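Local coordinates for protein alcohol dehydrogenase (Thermus sp., PDB 4CPD) that probably catalyses the NAD-dependent interconversion of alcohols with aldehydes or ketones, as a zinc-containing medium-chain dehydrogenase with NAD and two zinc ions bound per chain, at residues V56-F61 with G120-L126; H86-G90 with P129-N134; L154-G159 with Y298-V302; P259-A265 with K284-I290. All coordinates share one frame; numbering follows the deposited sequence.

Contact 1 (V56-F61 with G120-L126); sequences VLGHEF and GAQAEIL. With ZN (zinc ion), chain E.
Phe61 and Leu126 meet at one end of this contact, with CD2 of Leu126 over the centre of the Phe61 ring, 3.6 Å from its centroid and 8° off the normal. It is a CH-pi contact in which the two side chains cross at about a right angle. The ring stands there because its CG is turned between the backbone N and the carbonyl carbon (chi1 71°). Ala121 CB lies beside the same residue, 4.0 Å from Phe61 CB, and also packs on the Gly58 carbonyl. The tight part is backbone on backbone, around Gly58 and Gly120. Gln122 N gives a fairly straight hydrogen bond to Leu57 O (2.9 Å), in the carbonyl plane. Ala121 N reaches Gly58 O at 2.7 Å from well above the carbonyl plane, and a weak bond joins Gly120 N to Val56 O. Gln122 lays its extended chain along Gly58, with NE2 3.5 Å from Gly58 CA; beyond the contact its amide is held by Tyr330 OH and Gly36 O. The looser side faces the zinc: His59, whose CB points away from 120-126, hardly touches that segment and binds the metal through NE2 (2.3 Å). Water 1 is a further zinc ligand at 2.5 Å. Cys38 and Asp152 complete the set, placing this turn at the catalytic-type zinc site of the GroES-like domain in medium-chain alcohol dehydrogenases.

Contact 2 (H86-G90 with P129-N134); sequences HIACG and PFSNVN. With ZN (zinc ion), chain F.
Phe130 runs from its CB, 3.6 Å from Ala88 O, along the backbone of Ala88 and Cys89. CG lies next to the same carbonyl oxygen; CD2 comes within 3.8 Å of Cys89 CA; CE2 touches Cys89 CB at 4.0 Å, and CZ, at the far end, stays near that CB. Cys89 CA therefore stands over one ring face, 17° off the normal and offset toward the rim, a CH-pi contact. With CG anti to the carbonyl carbon (chi1 -56°), the ring is laid along the backbone of these two residues. The CB of Cys89 points away although it touches the ring, and its SG binds zinc at 2.3 Å, with Cys92, Cys95 and Cys103 completing this four-cysteine site. Val133 packs further along the same backbone: CG1 lies 4.1 Å from Ala88 CB, and CG2 at the same distance from Gly90 CA. At the other end Ile87 CD1 meets Pro129 CG (3.7 Å), the two side chains crossing at about a right angle. Helix 131-134, with Phe130 at its N-cap position, thus backs the chain entering the zinc lobe. The short, weakly bonded strand 86-87 pairs antiparallel with 107-108, and His296 of helix 295-307 touches both Ala88 and Val133.

Contact 3 (L154-G159 with Y298-V302); sequences LSTAYG and YIDAV. With NAD (nicotinamide-adenine-dinucleotide), chain G.
A helix-helix crossing beside the cofactor pocket brings Tyr158 of helix 153-163 against Tyr298 and Val302 of helix 295-307, the short axes passing 9.8 Å apart at 104°. Val302 CG2 sits over one face of the Tyr158 ring, offset toward the rim and 3.8 Å from CG of Tyr158. The two tyrosine rings meet obliquely, centroids 5.8 Å apart and planes at 68°, with Tyr298 CB 3.7 Å from Tyr158 CD2. Tyr158 extends toward the other helix with CG anti to the backbone N (chi1 -174°), bringing OH to 3.9 Å from Ala301 CB. Gly159 CA stands over one face of the Tyr298 ring, offset toward the rim, 3.4 Å from CE2 of Tyr298, a CH-pi contact. One turn earlier, Leu154 CD2 slides past Val302 CG1 at 3.5 Å. Thr156 points away from this interface and brings OG1 within 3.4 Å of C4N of NAD, the nicotinamide carbon that exchanges hydride in such enzymes. No hydrogen bond joins the two segments. Ser155 OG bonds to Ala150 O, and Tyr298 OH to Gln163, further along helix 153-163. Dispersion and CH-pi contacts therefore carry the crossing, with the hydroxyls of Ser155 and Tyr298 satisfied outside it.

Contact 4 (P259-A265 with K284-I290); sequences PGGRVSA and KDLTFRI
Strands 262-265 and 286-290 run parallel, their axes 4.8 Å apart and only 8° from alignment, with Arg262 abreast of Thr287 and Ala265 of Ile290. Val263 is gripped through both backbone groups: its N gives a nearly linear bond to Thr287 O (2.9 Å, 170°), and its O takes Arg289 N at 3.0 Å. Ala265 N continues the ladder to Arg289 O (2.7 Å). At the start of the strands the bond from Thr287 N to Gly261 O is long and weak. Water 2 bridges there, donating to Gly261 O and Asp285 O and accepting from Thr287 OG1. Further back, Gly260 N bonds to Lys284 O (2.7 Å). These are the last two strands of the six-stranded parallel sheet of the Rossmann-type cofactor domain, joined by a connection that contains helix 279-284. Strand 286-290 also pairs antiparallel with a strand of the second subunit, which carries the sheet across the dimer interface. On the face beneath helix 247-256, Val263 CG1 meets the edge of the Phe288 ring, 3.8 Å from CD1 of Phe288. The ring swings toward the neighbouring strand with CG anti to the backbone N (chi1 178°), and its CZ lies 3.9 Å from Ala265 CB; Ile290 flanks the same methyl. On the other face Arg262 and Thr287 lie side by side, CG of the arginine 4.1 Å from CB of the threonine, before the arginine bends away to Gly164 O. Arg289 extends from that face and leaves this chain's contact altogether, its NE pairing with Asp285 of the second subunit in a salt bridge between chains.

In the fold
Contacts 1 and 2 belong to the GroES-like part of the chain, their centres 16 Å apart. Their segments alternate along the sequence, strand 125-128 leading directly into helix 131-134, and each holds a ligand of a different zinc. Contact 3 has its centre about 20 Å from those of both contact 1 and contact 4, and puts Thr156 against the nicotinamide, while the side chain of His59 in contact 1 is about 6 Å from NAD. Helix 295-307, part of contact 3, also reaches contact 2 through His296. Contact 4, some 36 Å between centres from contact 1, holds the outermost strand of this chain's sheet, where it continues into the second subunit; the side chain of Ile290 there is about 8 Å from NAD.

Contact 1 (V56-F61 with G120-L126)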
# COMPACT_ATOMS: atom_id res chain seq x y z
N VAL A 56 -22.23 9.85 26.58
CA VAL A 56 -21.31 10.97 26.53
C VAL A 56 -20.40 10.94 25.26
O VAL A 56 -19.72 9.94 25.00
CB VAL A 56 -20.41 10.98 27.78
CG1 VAL A 56 -19.41 12.14 27.74
CG2 VAL A 56 -21.26 11.04 29.04
N LEU A 57 -20.39 12.03 24.51
CA LEU A 57 -19.68 12.08 23.23
C LEU A 57 -18.26 12.62 23.35
O LEU A 57 -17.87 13.14 24.40
CB LEU A 57 -20.46 12.95 22.24
CG LEU A 57 -21.88 12.47 21.93
CD1 LEU A 57 -22.56 13.42 20.94
CD2 LEU A 57 -21.89 11.08 21.34
N GLY A 58 -17.49 12.47 22.27
CA GLY A 58 -16.17 13.11 22.13
C GLY A 58 -14.97 12.22 22.41
O GLY A 58 -15.02 11.36 23.30
N HIS A 59 -13.90 12.40 21.63
CA HIS A 59 -12.67 11.63 21.80
C HIS A 59 -11.40 12.48 21.67
O HIS A 59 -10.29 11.93 21.61
CB HIS A 59 -12.65 10.52 20.76
CG HIS A 59 -12.92 11.01 19.39
ND1 HIS A 59 -14.18 10.98 18.83
CD2 HIS A 59 -12.11 11.62 18.49
CE1 HIS A 59 -14.13 11.52 17.63
NE2 HIS A 59 -12.89 11.92 17.40
N GLU A 60 -11.57 13.80 21.60
CA GLU A 60 -10.46 14.71 21.60
C GLU A 60 -10.34 15.45 22.96
O GLU A 60 -11.28 16.13 23.35
CB GLU A 60 -10.66 15.72 20.53
CG GLU A 60 -10.51 15.23 19.10
CD GLU A 60 -10.89 16.34 18.14
OE1 GLU A 60 -12.08 16.69 18.06
OE2 GLU A 60 -10.03 16.90 17.46
N PHE A 61 -9.19 15.30 23.65
CA PHE A 61 -9.02 15.92 24.95
C PHE A 61 -7.58 16.25 25.32
O PHE A 61 -6.62 15.63 24.85
CB PHE A 61 -9.56 15.00 26.02
CG PHE A 61 -8.74 13.77 26.24
CD1 PHE A 61 -8.84 12.70 25.40
CD2 PHE A 61 -7.86 13.70 27.28
CE1 PHE A 61 -8.08 11.57 25.59
CE2 PHE A 61 -7.08 12.58 27.50
CZ PHE A 61 -7.18 11.52 26.65
N GLY A 120 -17.45 9.21 26.53
CA GLY A 120 -16.68 10.21 25.80
C GLY A 120 -15.97 11.31 26.57
O GLY A 120 -15.95 11.32 27.79
N ALA A 121 -15.37 12.24 25.83
CA ALA A 121 -14.38 13.16 26.36
C ALA A 121 -14.94 14.57 26.55
O ALA A 121 -14.34 15.41 27.24
CB ALA A 121 -13.13 13.20 25.47
N GLN A 122 -16.07 14.84 25.92
CA GLN A 122 -16.76 16.13 26.08
C GLN A 122 -17.47 16.18 27.47
O GLN A 122 -18.70 16.16 27.59
CB GLN A 122 -17.72 16.34 24.92
CG GLN A 122 -17.00 16.56 23.61
CD GLN A 122 -17.84 16.34 22.38
OE1 GLN A 122 -19.07 16.21 22.45
NE2 GLN A 122 -17.18 16.29 21.23
N ALA A 123 -16.67 16.23 28.52
CA ALA A 123 -17.12 16.04 29.87
C ALA A 123 -16.00 16.44 30.82
O ALA A 123 -14.85 16.58 30.41
CB ALA A 123 -17.46 14.59 30.08
N GLU A 124 -16.33 16.62 32.09
CA GLU A 124 -15.38 17.15 33.03
C GLU A 124 -14.35 16.12 33.45
O GLU A 124 -13.21 16.47 33.75
CB GLU A 124 -16.08 17.68 34.27
CG GLU A 124 -17.00 18.85 34.02
CD GLU A 124 -17.58 19.36 35.32
OE1 GLU A 124 -16.77 19.88 36.12
OE2 GLU A 124 -18.81 19.20 35.55
N ILE A 125 -14.75 14.85 33.46
CA ILE A 125 -13.85 13.74 33.81
C ILE A 125 -13.87 12.64 32.74
O ILE A 125 -14.93 12.28 32.22
CB ILE A 125 -14.23 13.08 35.16
CG1 ILE A 125 -14.44 14.11 36.28
CG2 ILE A 125 -13.16 12.07 35.59
CD1 ILE A 125 -13.17 14.81 36.72
N LEU A 126 -12.69 12.10 32.45
CA LEU A 126 -12.57 10.98 31.53
C LEU A 126 -11.85 9.80 32.18
O LEU A 126 -10.82 9.99 32.81
CB LEU A 126 -11.82 11.44 30.29
CG LEU A 126 -11.70 10.46 29.12
CD1 LEU A 126 -13.07 10.25 28.50
CD2 LEU A 126 -10.69 10.98 28.10
ZN ZN E . -11.53 12.45 15.67
O HOH W 1 -11.27 10.28 14.50

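Contact 2 (H86-G90 with P129-N134)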
# COMPACT_ATOMS: atom_id res chain seq x y z
N HIS A 86 -8.18 6.60 20.36
CA HIS A 86 -8.55 5.23 20.37
C HIS A 86 -7.66 4.52 21.38
O HIS A 86 -6.52 4.86 21.53
CB HIS A 86 -8.42 4.63 18.97
CG HIS A 86 -7.01 4.59 18.47
ND1 HIS A 86 -6.39 5.67 17.89
CD2 HIS A 86 -6.10 3.58 18.45
CE1 HIS A 86 -5.17 5.33 17.53
NE2 HIS A 86 -4.96 4.08 17.87
N ILE A 87 -8.19 3.50 22.04
CA ILE A 87 -7.50 2.85 23.13
C ILE A 87 -6.94 1.53 22.69
O ILE A 87 -7.39 0.96 21.72
CB ILE A 87 -8.41 2.64 24.36
CG1 ILE A 87 -9.55 1.66 24.06
CG2 ILE A 87 -9.04 3.95 24.79
CD1 ILE A 87 -10.10 0.97 25.30
N ALA A 88 -5.96 1.06 23.45
CA ALA A 88 -5.18 -0.09 23.11
C ALA A 88 -4.67 -0.72 24.37
O ALA A 88 -4.45 -0.03 25.35
CB ALA A 88 -4.02 0.29 22.21
N CYS A 89 -4.47 -2.03 24.34
CA CYS A 89 -4.26 -2.80 25.53
C CYS A 89 -2.78 -3.02 25.78
O CYS A 89 -2.38 -3.22 26.92
CB CYS A 89 -4.98 -4.17 25.40
SG CYS A 89 -4.12 -5.42 24.38
N GLY A 90 -2.00 -3.09 24.71
CA GLY A 90 -0.57 -3.24 24.82
C GLY A 90 -0.04 -4.67 24.88
O GLY A 90 1.20 -4.88 24.89
N PRO A 129 -8.62 3.79 30.28
CA PRO A 129 -8.03 2.47 30.56
C PRO A 129 -6.64 2.27 30.04
O PRO A 129 -6.27 2.88 29.07
CB PRO A 129 -8.95 1.51 29.81
CG PRO A 129 -9.57 2.34 28.75
CD PRO A 129 -9.71 3.71 29.30
N PHE A 130 -5.87 1.40 30.68
CA PHE A 130 -4.51 1.12 30.24
C PHE A 130 -3.73 2.45 30.01
O PHE A 130 -3.08 2.65 28.97
CB PHE A 130 -4.52 0.27 28.94
CG PHE A 130 -5.28 -1.03 29.04
CD1 PHE A 130 -4.84 -2.07 29.86
CD2 PHE A 130 -6.42 -1.24 28.26
CE1 PHE A 130 -5.54 -3.27 29.93
CE2 PHE A 130 -7.12 -2.44 28.30
CZ PHE A 130 -6.68 -3.45 29.14
N SER A 131 -3.80 3.36 30.97
CA SER A 131 -3.23 4.69 30.79
C SER A 131 -1.71 4.65 30.57
O SER A 131 -1.13 5.58 30.00
CB SER A 131 -3.57 5.60 31.98
OG SER A 131 -3.05 5.07 33.20
N ASN A 132 -1.10 3.56 31.02
CA ASN A 132 0.28 3.23 30.68
C ASN A 132 0.52 3.20 29.19
O ASN A 132 1.61 3.51 28.74
CB ASN A 132 0.70 1.88 31.27
CG ASN A 132 -0.22 0.71 30.87
OD1 ASN A 132 -1.46 0.78 30.99
ND2 ASN A 132 0.39 -0.39 30.41
N VAL A 133 -0.49 2.82 28.42
CA VAL A 133 -0.40 2.79 26.97
C VAL A 133 -1.03 4.03 26.33
O VAL A 133 -0.52 4.56 25.34
CB VAL A 133 -1.15 1.55 26.45
CG1 VAL A 133 -1.28 1.55 24.95
CG2 VAL A 133 -0.47 0.28 26.94
N ASN A 134 -2.15 4.47 26.88
CA ASN A 134 -3.02 5.43 26.21
C ASN A 134 -2.89 6.90 26.61
O ASN A 134 -3.73 7.70 26.19
CB ASN A 134 -4.45 4.98 26.43
CG ASN A 134 -4.69 3.60 25.87
OD1 ASN A 134 -5.03 2.65 26.58
ND2 ASN A 134 -4.53 3.48 24.58
ZN ZN F . -4.23 -4.68 22.20

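Contact 3 (L154-G159 with Y298-V302)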
# COMPACT_ATOMS: atom_id res chain seq x y z
N LEU A 154 -3.94 15.66 14.11
CA LEU A 154 -2.57 15.89 13.68
C LEU A 154 -1.83 14.57 13.49
O LEU A 154 -1.16 14.35 12.49
CB LEU A 154 -1.81 16.80 14.66
CG LEU A 154 -0.36 17.10 14.31
CD1 LEU A 154 -0.23 17.60 12.88
CD2 LEU A 154 0.23 18.10 15.27
N SER A 155 -1.95 13.67 14.45
CA SER A 155 -1.28 12.37 14.33
C SER A 155 -1.88 11.53 13.20
O SER A 155 -1.20 10.70 12.62
CB SER A 155 -1.37 11.64 15.66
OG SER A 155 -0.63 12.32 16.66
N THR A 156 -3.14 11.78 12.88
CA THR A 156 -3.80 11.12 11.78
C THR A 156 -3.15 11.54 10.46
O THR A 156 -2.77 10.70 9.64
CB THR A 156 -5.32 11.43 11.78
OG1 THR A 156 -5.92 10.79 12.91
CG2 THR A 156 -6.00 10.91 10.58
N ALA A 157 -3.07 12.84 10.24
CA ALA A 157 -2.45 13.38 9.03
C ALA A 157 -0.94 13.03 8.95
O ALA A 157 -0.43 12.61 7.94
CB ALA A 157 -2.64 14.88 9.02
N TYR A 158 -0.24 13.21 10.05
CA TYR A 158 1.17 12.85 10.14
C TYR A 158 1.33 11.39 9.72
O TYR A 158 2.13 11.07 8.82
CB TYR A 158 1.63 13.04 11.58
CG TYR A 158 3.07 12.86 11.78
CD1 TYR A 158 3.95 13.90 11.54
CD2 TYR A 158 3.58 11.64 12.26
CE1 TYR A 158 5.32 13.73 11.75
CE2 TYR A 158 4.94 11.47 12.48
CZ TYR A 158 5.82 12.51 12.22
OH TYR A 158 7.18 12.33 12.42
N GLY A 159 0.55 10.51 10.36
CA GLY A 159 0.63 9.08 10.12
C GLY A 159 0.39 8.79 8.64
O GLY A 159 1.16 8.05 8.00
N TYR A 298 2.90 7.36 16.43
CA TYR A 298 3.42 8.65 16.04
C TYR A 298 3.38 9.72 17.12
O TYR A 298 4.06 10.72 17.02
CB TYR A 298 2.61 9.15 14.85
CG TYR A 298 2.60 8.15 13.71
CD1 TYR A 298 3.78 7.84 13.05
CD2 TYR A 298 1.43 7.52 13.31
CE1 TYR A 298 3.79 6.92 12.02
CE2 TYR A 298 1.43 6.59 12.29
CZ TYR A 298 2.61 6.30 11.66
OH TYR A 298 2.65 5.41 10.65
N ILE A 299 2.59 9.52 18.15
CA ILE A 299 2.30 10.60 19.09
C ILE A 299 3.54 11.20 19.75
O ILE A 299 3.58 12.38 19.97
CB ILE A 299 1.30 10.14 20.17
CG1 ILE A 299 0.74 11.33 20.91
CG2 ILE A 299 1.96 9.17 21.15
CD1 ILE A 299 -0.47 10.98 21.75
N ASP A 300 4.57 10.40 20.04
CA ASP A 300 5.76 10.94 20.72
C ASP A 300 6.50 11.93 19.83
O ASP A 300 6.91 12.99 20.30
CB ASP A 300 6.67 9.81 21.21
CG ASP A 300 6.00 8.95 22.29
OD1 ASP A 300 5.61 9.50 23.33
OD2 ASP A 300 5.79 7.72 22.10
N ALA A 301 6.61 11.60 18.54
CA ALA A 301 7.27 12.47 17.59
C ALA A 301 6.46 13.71 17.36
O ALA A 301 7.01 14.79 17.21
CB ALA A 301 7.49 11.77 16.27
N VAL A 302 5.15 13.57 17.31
CA VAL A 302 4.28 14.72 17.06
C VAL A 302 4.42 15.72 18.21
O VAL A 302 4.65 16.89 18.00
CB VAL A 302 2.82 14.28 16.85
CG1 VAL A 302 1.88 15.47 16.87
CG2 VAL A 302 2.71 13.54 15.53
PA NAD G . -14.63 17.81 7.82
O1A NAD G . -14.69 18.98 8.81
O2A NAD G . -15.93 17.20 7.31
O5B NAD G . -13.71 18.13 6.53
C5B NAD G . -14.04 17.59 5.24
C4B NAD G . -13.57 18.55 4.15
O4B NAD G . -13.61 17.89 2.88
C3B NAD G . -14.48 19.78 4.06
O3B NAD G . -13.75 21.01 3.91
C2B NAD G . -15.29 19.54 2.82
O2B NAD G . -15.69 20.76 2.20
C1B NAD G . -14.31 18.75 1.98
N9A NAD G . -15.02 17.98 0.96
C8A NAD G . -16.16 17.28 1.17
N7A NAD G . -16.54 16.70 0.01
C5A NAD G . -15.64 17.03 -0.95
C6A NAD G . -15.45 16.74 -2.38
N6A NAD G . -16.35 15.96 -3.01
N1A NAD G . -14.39 17.27 -3.04
C2A NAD G . -13.49 18.06 -2.40
N3A NAD G . -13.61 18.36 -1.09
C4A NAD G . -14.64 17.88 -0.32
O3 NAD G . -13.81 16.58 8.48
PN NAD G . -12.33 16.59 9.16
O1N NAD G . -12.58 16.95 10.61
O2N NAD G . -11.30 17.29 8.27
O5D NAD G . -11.96 15.02 9.03
C5D NAD G . -11.47 14.56 7.75
C4D NAD G . -11.87 13.14 7.37
O4D NAD G . -10.93 12.24 7.97
C3D NAD G . -13.26 12.72 7.85
O3D NAD G . -13.81 11.80 6.89
C2D NAD G . -12.98 12.06 9.21
O2D NAD G . -13.99 11.15 9.69
C1D NAD G . -11.64 11.39 8.90
N1N NAD G . -10.83 11.08 10.08
C2N NAD G . -10.22 9.89 10.04
C3N NAD G . -9.41 9.43 11.07
C7N NAD G . -8.78 8.08 10.87
O7N NAD G . -8.48 7.37 11.82
N7N NAD G . -8.54 7.70 9.60
C4N NAD G . -9.22 10.25 12.20
C5N NAD G . -9.86 11.49 12.24
C6N NAD G . -10.67 11.89 11.16

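Contact 4 (P259-A265 with K284-I290)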
# COMPACT_ATOMS: atom_id res chain seq x y z
N PRO A 259 2.35 7.69 -11.84
CA PRO A 259 2.83 6.33 -11.88
C PRO A 259 3.92 6.12 -10.87
O PRO A 259 4.78 6.97 -10.70
CB PRO A 259 3.39 6.20 -13.31
CG PRO A 259 2.55 7.14 -14.11
CD PRO A 259 2.29 8.29 -13.19
N GLY A 260 3.85 5.00 -10.17
CA GLY A 260 4.86 4.62 -9.19
C GLY A 260 4.73 5.41 -7.92
O GLY A 260 5.62 5.35 -7.09
N GLY A 261 3.64 6.16 -7.79
CA GLY A 261 3.39 6.94 -6.61
C GLY A 261 2.61 6.19 -5.53
O GLY A 261 2.37 4.98 -5.61
N ARG A 262 2.17 6.94 -4.53
CA ARG A 262 1.57 6.36 -3.33
C ARG A 262 0.34 7.13 -2.96
O ARG A 262 0.36 8.35 -3.01
CB ARG A 262 2.54 6.43 -2.17
CG ARG A 262 3.77 5.55 -2.34
CD ARG A 262 4.97 6.17 -1.70
NE ARG A 262 5.76 6.96 -2.65
CZ ARG A 262 6.20 8.22 -2.50
NH1 ARG A 262 5.93 8.98 -1.42
NH2 ARG A 262 6.94 8.74 -3.46
N VAL A 263 -0.72 6.41 -2.61
CA VAL A 263 -1.93 7.03 -2.14
C VAL A 263 -2.20 6.56 -0.73
O VAL A 263 -2.17 5.37 -0.43
CB VAL A 263 -3.09 6.69 -3.03
CG1 VAL A 263 -4.38 7.21 -2.45
CG2 VAL A 263 -2.86 7.26 -4.42
N SER A 264 -2.47 7.52 0.14
CA SER A 264 -2.68 7.25 1.55
C SER A 264 -4.10 7.74 1.85
O SER A 264 -4.31 8.96 2.00
CB SER A 264 -1.64 8.03 2.35
OG SER A 264 -1.31 7.41 3.54
N ALA A 265 -5.06 6.81 1.94
CA ALA A 265 -6.47 7.16 2.19
C ALA A 265 -6.82 7.17 3.67
O ALA A 265 -6.65 6.18 4.37
CB ALA A 265 -7.40 6.21 1.48
N LYS A 284 0.47 1.45 -14.10
CA LYS A 284 0.82 2.62 -13.31
C LYS A 284 1.69 2.32 -12.10
O LYS A 284 2.40 3.20 -11.65
CB LYS A 284 -0.47 3.31 -12.86
CG LYS A 284 -0.51 4.79 -13.16
CD LYS A 284 -1.74 5.45 -12.55
CE LYS A 284 -1.45 6.89 -12.17
NZ LYS A 284 -2.66 7.61 -11.71
N ASP A 285 1.63 1.10 -11.57
CA ASP A 285 2.38 0.68 -10.37
C ASP A 285 1.98 1.45 -9.13
O ASP A 285 2.73 2.30 -8.66
CB ASP A 285 3.90 0.78 -10.59
CG ASP A 285 4.68 -0.03 -9.55
OD1 ASP A 285 4.05 -0.53 -8.60
OD2 ASP A 285 5.91 -0.19 -9.67
N LEU A 286 0.80 1.15 -8.60
CA LEU A 286 0.21 1.93 -7.52
C LEU A 286 0.45 1.26 -6.19
O LEU A 286 0.36 0.04 -6.10
CB LEU A 286 -1.29 2.11 -7.74
CG LEU A 286 -1.69 2.94 -8.97
CD1 LEU A 286 -3.15 2.71 -9.33
CD2 LEU A 286 -1.42 4.43 -8.75
N THR A 287 0.78 2.06 -5.17
CA THR A 287 0.77 1.63 -3.77
C THR A 287 -0.32 2.37 -3.01
O THR A 287 -0.32 3.59 -2.95
CB THR A 287 2.10 1.93 -3.09
OG1 THR A 287 3.13 1.22 -3.78
CG2 THR A 287 2.07 1.47 -1.67
N PHE A 288 -1.26 1.62 -2.44
CA PHE A 288 -2.46 2.19 -1.84
C PHE A 288 -2.59 1.71 -0.40
O PHE A 288 -2.39 0.54 -0.12
CB PHE A 288 -3.70 1.79 -2.64
CG PHE A 288 -4.99 2.29 -2.06
CD1 PHE A 288 -5.39 3.60 -2.25
CD2 PHE A 288 -5.84 1.45 -1.37
CE1 PHE A 288 -6.60 4.07 -1.73
CE2 PHE A 288 -7.05 1.91 -0.84
CZ PHE A 288 -7.44 3.22 -1.03
N ARG A 289 -2.93 2.62 0.50
CA ARG A 289 -3.20 2.24 1.87
C ARG A 289 -4.44 2.97 2.39
O ARG A 289 -4.63 4.15 2.13
CB ARG A 289 -1.98 2.45 2.76
CG ARG A 289 -2.21 1.87 4.16
CD ARG A 289 -0.98 1.90 5.04
NE ARG A 289 -1.24 1.32 6.35
CZ ARG A 289 -0.33 1.17 7.31
NH1 ARG A 289 0.93 1.55 7.14
NH2 ARG A 289 -0.68 0.64 8.47
N ILE A 290 -5.27 2.25 3.12
CA ILE A 290 -6.48 2.82 3.71
C ILE A 290 -6.64 2.27 5.12
O ILE A 290 -6.43 1.09 5.35
CB ILE A 290 -7.74 2.51 2.87
CG1 ILE A 290 -8.99 3.07 3.54
CG2 ILE A 290 -7.91 1.01 2.61
CD1 ILE A 290 -10.12 3.34 2.55
O HOH W 2 3.76 2.84 -5.80